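Local structure of beta-phenylalanine aminotransferase (Variovorax paradoxus, 4AO9) at residues V201-Q213 against I236-S249. The protein is a class-III aminotransferase that uses pyridoxal-5'-phosphate to move the amino group of beta-phenylalanine to an acceptor, probably a 2-oxo acid. Sequence-based numbering, arbitrary orientation.
Sequences VLPYNDAQTARAQ and IPGQPDFLQALRES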
ATOM      1  N   VAL A 201     -17.793 -16.462  -7.600  1.00 10.58           N
ATOM      2  CA  VAL A 201     -18.546 -15.519  -6.779  1.00 10.85           C
ATOM      3  C   VAL A 201     -19.880 -16.141  -6.387  1.00 11.10           C
ATOM      4  O   VAL A 201     -20.712 -16.458  -7.256  1.00 12.55           O
ATOM      5  CB  VAL A 201     -18.785 -14.163  -7.516  1.00 10.92           C
ATOM      6  CG1 VAL A 201     -19.471 -13.163  -6.581  1.00 12.68           C
ATOM      7  CG2 VAL A 201     -17.469 -13.586  -8.042  1.00 11.38           C
ATOM      8  N   LEU A 202     -20.077 -16.308  -5.082  1.00 10.70           N
ATOM      9  CA  LEU A 202     -21.258 -16.970  -4.537  1.00 10.75           C
ATOM     10  C   LEU A 202     -22.075 -15.985  -3.718  1.00 10.81           C
ATOM     11  O   LEU A 202     -21.554 -14.971  -3.260  1.00 10.77           O
ATOM     12  CB  LEU A 202     -20.821 -18.151  -3.661  1.00 10.90           C
ATOM     13  CG  LEU A 202     -20.026 -19.272  -4.342  1.00 10.47           C
ATOM     14  CD1 LEU A 202     -19.734 -20.406  -3.354  1.00 12.15           C
ATOM     15  CD2 LEU A 202     -20.752 -19.818  -5.573  1.00 12.34           C
ATOM     16  N   PRO A 203     -23.365 -16.278  -3.504  1.00 11.12           N
ATOM     17  CA  PRO A 203     -24.181 -15.331  -2.741  1.00 11.11           C
ATOM     18  C   PRO A 203     -23.823 -15.286  -1.255  1.00 11.07           C
ATOM     19  O   PRO A 203     -23.715 -16.324  -0.607  1.00 11.36           O
ATOM     20  CB  PRO A 203     -25.615 -15.857  -2.925  1.00 11.47           C
ATOM     21  CG  PRO A 203     -25.526 -16.923  -3.965  1.00 12.93           C
ATOM     22  CD  PRO A 203     -24.138 -17.430  -4.001  1.00 11.69           C
ATOM     23  N   TYR A 204     -23.644 -14.085  -0.714  1.00 11.12           N
ATOM     24  CA  TYR A 204     -23.415 -13.950   0.727  1.00 10.79           C
ATOM     25  C   TYR A 204     -24.613 -14.471   1.520  1.00 11.63           C
ATOM     26  O   TYR A 204     -25.764 -14.276   1.123  1.00 12.43           O
ATOM     27  CB  TYR A 204     -23.154 -12.488   1.075  1.00 10.91           C
ATOM     28  CG  TYR A 204     -22.502 -12.249   2.425  1.00 10.04           C
ATOM     29  CD1 TYR A 204     -21.179 -12.627   2.667  1.00  9.39           C
ATOM     30  CD2 TYR A 204     -23.199 -11.612   3.445  1.00  9.55           C
ATOM     31  CE1 TYR A 204     -20.568 -12.378   3.892  1.00  9.28           C
ATOM     32  CE2 TYR A 204     -22.601 -11.360   4.686  1.00 10.74           C
ATOM     33  CZ  TYR A 204     -21.287 -11.732   4.898  1.00  9.12           C
ATOM     34  OH  TYR A 204     -20.679 -11.485   6.101  1.00  9.77           O
ATOM     35  N   ASN A 205     -24.329 -15.142   2.631  1.00 11.39           N
ATOM     36  CA  ASN A 205     -25.360 -15.648   3.550  1.00 12.02           C
ATOM     37  C   ASN A 205     -26.259 -16.734   2.983  1.00 13.05           C
ATOM     38  O   ASN A 205     -27.348 -16.955   3.490  1.00 14.39           O
ATOM     39  CB  ASN A 205     -26.183 -14.493   4.164  1.00 11.82           C
ATOM     40  CG  ASN A 205     -25.522 -13.923   5.393  1.00 10.92           C
ATOM     41  OD1 ASN A 205     -24.783 -14.626   6.074  1.00 11.27           O
ATOM     42  ND2 ASN A 205     -25.777 -12.647   5.691  1.00 10.51           N
ATOM     43  N   ASP A 206     -25.795 -17.408   1.938  1.00 12.96           N
ATOM     44  CA  ASP A 206     -26.491 -18.575   1.403  1.00 13.15           C
ATOM     45  C   ASP A 206     -25.666 -19.816   1.710  1.00 13.28           C
ATOM     46  O   ASP A 206     -24.771 -20.194   0.945  1.00 12.46           O
ATOM     47  CB  ASP A 206     -26.710 -18.407  -0.099  1.00 13.37           C
ATOM     48  CG  ASP A 206     -27.539 -19.527  -0.710  1.00 13.83           C
ATOM     49  OD1 ASP A 206     -27.710 -20.592  -0.068  1.00 15.56           O
ATOM     50  OD2 ASP A 206     -28.007 -19.327  -1.850  1.00 16.58           O
ATOM     51  N   ALA A 207     -25.963 -20.440   2.846  1.00 13.33           N
ATOM     52  CA  ALA A 207     -25.221 -21.607   3.315  1.00 13.60           C
ATOM     53  C   ALA A 207     -25.334 -22.782   2.353  1.00 13.84           C
ATOM     54  O   ALA A 207     -24.346 -23.479   2.100  1.00 13.39           O
ATOM     55  CB  ALA A 207     -25.681 -22.016   4.724  1.00 13.80           C
ATOM     56  N   GLN A 208     -26.536 -23.005   1.821  1.00 14.40           N
ATOM     57  CA  GLN A 208     -26.804 -24.180   0.995  1.00 15.29           C
ATOM     58  C   GLN A 208     -26.020 -24.093  -0.310  1.00 14.01           C
ATOM     59  O   GLN A 208     -25.369 -25.063  -0.711  1.00 14.35           O
ATOM     60  CB  GLN A 208     -28.308 -24.295   0.736  1.00 16.15           C
ATOM     61  CG  GLN A 208     -28.757 -25.526  -0.023  1.00 20.60           C
ATOM     62  CD  GLN A 208     -30.260 -25.522  -0.252  1.00 26.33           C
ATOM     63  OE1 GLN A 208     -31.046 -25.595   0.696  1.00 29.71           O
ATOM     64  NE2 GLN A 208     -30.668 -25.428  -1.516  1.00 29.13           N
ATOM     65  N   THR A 209     -26.060 -22.926  -0.954  1.00 13.42           N
ATOM     66  CA  THR A 209     -25.304 -22.724  -2.191  1.00 12.67           C
ATOM     67  C   THR A 209     -23.792 -22.821  -1.937  1.00 12.35           C
ATOM     68  O   THR A 209     -23.060 -23.413  -2.737  1.00 12.65           O
ATOM     69  CB  THR A 209     -25.671 -21.396  -2.888  1.00 12.59           C
ATOM     70  OG1 THR A 209     -27.067 -21.409  -3.223  1.00 14.43           O
ATOM     71  CG2 THR A 209     -24.861 -21.188  -4.153  1.00 13.78           C
ATOM     72  N   ALA A 210     -23.337 -22.245  -0.823  1.00 11.90           N
ATOM     73  CA  ALA A 210     -21.920 -22.307  -0.470  1.00 11.89           C
ATOM     74  C   ALA A 210     -21.428 -23.750  -0.322  1.00 12.16           C
ATOM     75  O   ALA A 210     -20.423 -24.127  -0.919  1.00 11.82           O
ATOM     76  CB  ALA A 210     -21.651 -21.514   0.797  1.00 12.04           C
ATOM     77  N   ARG A 211     -22.140 -24.559   0.460  1.00 12.08           N
ATOM     78  CA  ARG A 211     -21.781 -25.972   0.621  1.00 12.67           C
ATOM     79  C   ARG A 211     -21.764 -26.683  -0.723  1.00 12.30           C
ATOM     80  O   ARG A 211     -20.810 -27.380  -1.047  1.00 12.67           O
ATOM     81  CB  ARG A 211     -22.762 -26.692   1.553  1.00 13.34           C
ATOM     82  CG  ARG A 211     -22.679 -26.262   3.001  1.00 15.94           C
ATOM     83  CD  ARG A 211     -23.512 -27.200   3.882  1.00 18.05           C
ATOM     84  NE  ARG A 211     -23.556 -26.763   5.276  1.00 19.84           N
ATOM     85  CZ  ARG A 211     -22.656 -27.089   6.201  1.00 20.30           C
ATOM     86  NH1 ARG A 211     -21.619 -27.856   5.895  1.00 20.88           N
ATOM     87  NH2 ARG A 211     -22.798 -26.637   7.441  1.00 21.53           N
ATOM     88  N   ALA A 212     -22.819 -26.490  -1.510  1.00 12.65           N
ATOM     89  CA  ALA A 212     -22.954 -27.198  -2.786  1.00 12.47           C
ATOM     90  C   ALA A 212     -21.859 -26.831  -3.780  1.00 12.12           C
ATOM     91  O   ALA A 212     -21.262 -27.700  -4.418  1.00 12.20           O
ATOM     92  CB  ALA A 212     -24.336 -26.946  -3.404  1.00 12.94           C
ATOM     93  N   GLN A 213     -21.601 -25.535  -3.918  1.00 11.83           N
ATOM     94  CA  GLN A 213     -20.626 -25.089  -4.899  1.00 11.93           C
ATOM     95  C   GLN A 213     -19.183 -25.324  -4.472  1.00 11.14           C
ATOM     96  O   GLN A 213     -18.343 -25.669  -5.305  1.00 10.96           O
ATOM     97  CB  GLN A 213     -20.869 -23.634  -5.281  1.00 12.48           C
ATOM     98  CG  GLN A 213     -22.200 -23.435  -6.025  1.00 15.33           C
ATOM     99  CD  GLN A 213     -22.415 -24.428  -7.161  1.00 20.19           C
ATOM    100  OE1 GLN A 213     -21.580 -24.552  -8.056  1.00 21.66           O
ATOM    101  NE2 GLN A 213     -23.541 -25.140  -7.124  1.00 22.63           N
ATOM    102  N   ILE A 236     -23.482  -5.752   6.689  1.00 10.28           N
ATOM    103  CA  ILE A 236     -24.353  -6.920   6.621  1.00 10.58           C
ATOM    104  C   ILE A 236     -23.695  -8.077   7.383  1.00 10.78           C
ATOM    105  O   ILE A 236     -22.726  -8.663   6.905  1.00 10.86           O
ATOM    106  CB  ILE A 236     -24.603  -7.342   5.155  1.00 10.59           C
ATOM    107  CG1 ILE A 236     -25.087  -6.150   4.318  1.00 11.14           C
ATOM    108  CG2 ILE A 236     -25.585  -8.518   5.107  1.00 10.34           C
ATOM    109  CD1 ILE A 236     -25.396  -6.478   2.864  1.00 13.34           C
ATOM    110  N   PRO A 237     -24.204  -8.409   8.582  1.00 11.14           N
ATOM    111  CA  PRO A 237     -23.627  -9.512   9.349  1.00 11.23           C
ATOM    112  C   PRO A 237     -23.705 -10.846   8.622  1.00 11.27           C
ATOM    113  O   PRO A 237     -24.744 -11.188   8.037  1.00 11.56           O
ATOM    114  CB  PRO A 237     -24.495  -9.543  10.620  1.00 11.80           C
ATOM    115  CG  PRO A 237     -24.972  -8.139  10.740  1.00 11.68           C
ATOM    116  CD  PRO A 237     -25.279  -7.740   9.337  1.00 12.12           C
ATOM    117  N   GLY A 238     -22.595 -11.582   8.648  1.00 11.02           N
ATOM    118  CA  GLY A 238     -22.588 -12.973   8.196  1.00 11.76           C
ATOM    119  C   GLY A 238     -23.294 -13.804   9.241  1.00 12.66           C
ATOM    120  O   GLY A 238     -23.001 -13.704  10.438  1.00 12.87           O
ATOM    121  N   GLN A 239     -24.228 -14.622   8.783  1.00 13.32           N
ATOM    122  CA  GLN A 239     -25.004 -15.453   9.703  1.00 15.00           C
ATOM    123  C   GLN A 239     -24.183 -16.657  10.160  1.00 15.97           C
ATOM    124  O   GLN A 239     -23.396 -17.192   9.384  1.00 15.48           O
ATOM    125  CB  GLN A 239     -26.318 -15.874   9.047  1.00 15.50           C
ATOM    126  CG  GLN A 239     -27.224 -14.692   8.691  1.00 17.40           C
ATOM    127  CD  GLN A 239     -27.549 -13.796   9.891  1.00 22.28           C
ATOM    128  OE1 GLN A 239     -27.211 -12.605   9.910  1.00 24.96           O
ATOM    129  NE2 GLN A 239     -28.188 -14.369  10.896  1.00 24.03           N
ATOM    130  N   PRO A 240     -24.342 -17.080  11.432  1.00 17.38           N
ATOM    131  CA  PRO A 240     -23.618 -18.245  11.960  1.00 18.14           C
ATOM    132  C   PRO A 240     -23.674 -19.495  11.072  1.00 18.02           C
ATOM    133  O   PRO A 240     -22.633 -20.129  10.848  1.00 18.71           O
ATOM    134  CB  PRO A 240     -24.319 -18.506  13.296  1.00 18.75           C
ATOM    135  CG  PRO A 240     -24.727 -17.146  13.744  1.00 19.49           C
ATOM    136  CD  PRO A 240     -25.095 -16.381  12.493  1.00 18.42           C
ATOM    137  N   ASP A 241     -24.853 -19.839  10.553  1.00 17.90           N
ATOM    138  CA  ASP A 241     -25.008 -21.045   9.719  1.00 17.71           C
ATOM    139  C   ASP A 241     -24.146 -20.971   8.456  1.00 16.16           C
ATOM    140  O   ASP A 241     -23.532 -21.956   8.048  1.00 15.84           O
ATOM    141  CB  ASP A 241     -26.489 -21.334   9.387  1.00 19.35           C
ATOM    142  CG  ASP A 241     -27.089 -20.364   8.358  1.00 21.70           C
ATOM    143  OD1 ASP A 241     -26.829 -19.135   8.418  1.00 24.06           O
ATOM    144  OD2 ASP A 241     -27.854 -20.831   7.482  1.00 25.53           O
ATOM    145  N   PHE A 242     -24.095 -19.777   7.871  1.00 14.69           N
ATOM    146  CA  PHE A 242     -23.357 -19.533   6.647  1.00 13.13           C
ATOM    147  C   PHE A 242     -21.861 -19.596   6.911  1.00 12.60           C
ATOM    148  O   PHE A 242     -21.131 -20.303   6.207  1.00 11.12           O
ATOM    149  CB  PHE A 242     -23.770 -18.162   6.095  1.00 13.07           C
ATOM    150  CG  PHE A 242     -22.876 -17.637   5.007  1.00 12.34           C
ATOM    151  CD1 PHE A 242     -22.830 -18.253   3.757  1.00 11.78           C
ATOM    152  CD2 PHE A 242     -22.104 -16.509   5.229  1.00 11.65           C
ATOM    153  CE1 PHE A 242     -22.014 -17.763   2.747  1.00  9.98           C
ATOM    154  CE2 PHE A 242     -21.280 -16.006   4.228  1.00 11.51           C
ATOM    155  CZ  PHE A 242     -21.234 -16.624   2.983  1.00 11.29           C
ATOM    156  N   LEU A 243     -21.403 -18.862   7.919  1.00 11.95           N
ATOM    157  CA  LEU A 243     -19.973 -18.827   8.208  1.00 11.97           C
ATOM    158  C   LEU A 243     -19.441 -20.199   8.645  1.00 12.38           C
ATOM    159  O   LEU A 243     -18.360 -20.600   8.232  1.00 12.86           O
ATOM    160  CB  LEU A 243     -19.624 -17.720   9.208  1.00 11.75           C
ATOM    161  CG  LEU A 243     -19.938 -16.283   8.775  1.00 11.42           C
ATOM    162  CD1 LEU A 243     -19.655 -15.335   9.931  1.00 12.66           C
ATOM    163  CD2 LEU A 243     -19.137 -15.875   7.528  1.00 11.36           C
ATOM    164  N   GLN A 244     -20.219 -20.929   9.447  1.00 13.45           N
ATOM    165  CA  GLN A 244     -19.854 -22.300   9.808  1.00 14.15           C
ATOM    166  C   GLN A 244     -19.819 -23.226   8.581  1.00 13.23           C
ATOM    167  O   GLN A 244     -18.934 -24.080   8.472  1.00 13.55           O
ATOM    168  CB  GLN A 244     -20.790 -22.840  10.902  1.00 15.33           C
ATOM    169  CG  GLN A 244     -20.397 -24.206  11.477  1.00 18.57           C
ATOM    170  CD  GLN A 244     -19.004 -24.242  12.112  1.00 21.91           C
ATOM    171  OE1 GLN A 244     -18.501 -23.235  12.628  1.00 24.50           O
ATOM    172  NE2 GLN A 244     -18.383 -25.422  12.089  1.00 23.15           N
ATOM    173  N   ALA A 245     -20.760 -23.044   7.659  1.00 12.63           N
ATOM    174  CA  ALA A 245     -20.764 -23.815   6.416  1.00 12.05           C
ATOM    175  C   ALA A 245     -19.477 -23.579   5.625  1.00 11.30           C
ATOM    176  O   ALA A 245     -18.933 -24.510   5.034  1.00 11.63           O
ATOM    177  CB  ALA A 245     -21.992 -23.495   5.572  1.00 12.97           C
ATOM    178  N   LEU A 246     -18.977 -22.341   5.631  1.00 11.04           N
ATOM    179  CA  LEU A 246     -17.718 -22.042   4.941  1.00  9.99           C
ATOM    180  C   LEU A 246     -16.523 -22.756   5.576  1.00  9.89           C
ATOM    181  O   LEU A 246     -15.686 -23.324   4.875  1.00  9.56           O
ATOM    182  CB  LEU A 246     -17.473 -20.526   4.919  1.00  9.46           C
ATOM    183  CG  LEU A 246     -18.537 -19.675   4.227  1.00  9.82           C
ATOM    184  CD1 LEU A 246     -18.030 -18.245   4.091  1.00  8.96           C
ATOM    185  CD2 LEU A 246     -18.970 -20.233   2.865  1.00 10.15           C
ATOM    186  N   ARG A 247     -16.446 -22.724   6.903  1.00 10.26           N
ATOM    187  CA  ARG A 247     -15.379 -23.396   7.622  1.00 10.10           C
ATOM    188  C   ARG A 247     -15.424 -24.899   7.354  1.00 10.04           C
ATOM    189  O   ARG A 247     -14.403 -25.513   7.019  1.00 10.92           O
ATOM    190  CB  ARG A 247     -15.458 -23.075   9.131  1.00 10.08           C
ATOM    191  CG  ARG A 247     -14.497 -23.876  10.028  1.00 10.16           C
ATOM    192  CD  ARG A 247     -13.025 -23.464   9.860  1.00  9.81           C
ATOM    193  NE  ARG A 247     -12.419 -24.059   8.663  1.00  8.78           N
ATOM    194  CZ  ARG A 247     -11.214 -23.749   8.189  1.00  9.35           C
ATOM    195  NH1 ARG A 247     -10.464 -22.821   8.783  1.00 10.96           N
ATOM    196  NH2 ARG A 247     -10.765 -24.354   7.091  1.00  9.70           N
ATOM    197  N   GLU A 248     -16.618 -25.483   7.465  1.00 10.35           N
ATOM    198  CA  GLU A 248     -16.749 -26.919   7.258  1.00 11.07           C
ATOM    199  C   GLU A 248     -16.422 -27.345   5.828  1.00 10.72           C
ATOM    200  O   GLU A 248     -15.715 -28.333   5.620  1.00 10.66           O
ATOM    201  CB  GLU A 248     -18.142 -27.392   7.657  1.00 11.95           C
ATOM    202  CG  GLU A 248     -18.342 -27.385   9.161  1.00 14.99           C
ATOM    203  CD  GLU A 248     -19.773 -27.672   9.597  1.00 17.97           C
ATOM    204  OE1 GLU A 248     -20.632 -27.995   8.741  1.00 20.27           O
ATOM    205  OE2 GLU A 248     -20.032 -27.557  10.816  1.00 20.12           O
ATOM    206  N   SER A 249     -16.948 -26.594   4.861  1.00 10.87           N
ATOM    207  CA  SER A 249     -16.743 -26.903   3.444  1.00 11.61           C
ATOM    208  C   SER A 249     -15.270 -26.746   3.040  1.00 10.36           C
ATOM    209  O   SER A 249     -14.719 -27.607   2.352  1.00 10.62           O
ATOM    210  CB  SER A 249     -17.649 -26.028   2.572  1.00 12.06           C
ATOM    211  OG  SER A 249     -19.019 -26.261   2.876  1.00 15.53           O
TER
HETATM  212  O   HOH W   1     -28.344 -19.813   4.453  1.00 18.66           O
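Helices 207-213 and 240-249 run side by side in the same direction, their axes 7° apart and 8.9 Å from each other at closest, with Ala207 beside Phe242 and Arg211 beside Ser249. They are neighbouring helices on one side of the seven-stranded sheet in the large PLP-binding domain, the fold type I architecture of class-III aminotransferases. Phe242, in the first turn of helix 240-249, packs against the loop 203-206 that leads into helix 207-213. With its CG anti to the backbone N (chi1 167°), the ring slides under that loop, Asn205 N lying over its centre on one face and Leu246 CG behind the other. Its edge points at the face of Tyr204 in a T-shaped pair, centroids 5.2 Å apart; the Tyr204 hydroxyl is hydrogen-bonded to the backbone O of Glu227, a residue of the PLP pocket. The Asn205 amide ties down the link 237-239 between strand 236-237 and helix 240-249: OD1 accepts from Gln239 N at 2.8 Å in a nearly straight bond, while ND2 gives a hydrogen to Pro237 O lying in its amide plane, and another to Arg388 O. Farther along, small residues let the helices close up, Ala207 CB meeting Ala245 CB at 4.1 Å and Ala210 CB resting on Leu246 CD2. Arg211, extended from CG to NE, lays one guanidinium face on Ala245 CB and turns its edge to Glu248 in a salt bridge. Replacing it with an alanine would probably leave the Glu248 carboxylate without its cationic mate and uncover the Ala245 methyl. Gln244 NE2 steadies the other carboxylate oxygen, OE2, by a hydrogen bond. Both terminal nitrogens of Arg211 converge on the single oxygen Glu248 OE1, NH1 at 3.0 Å along its anti lone pair and NH2 from above the carboxylate plane.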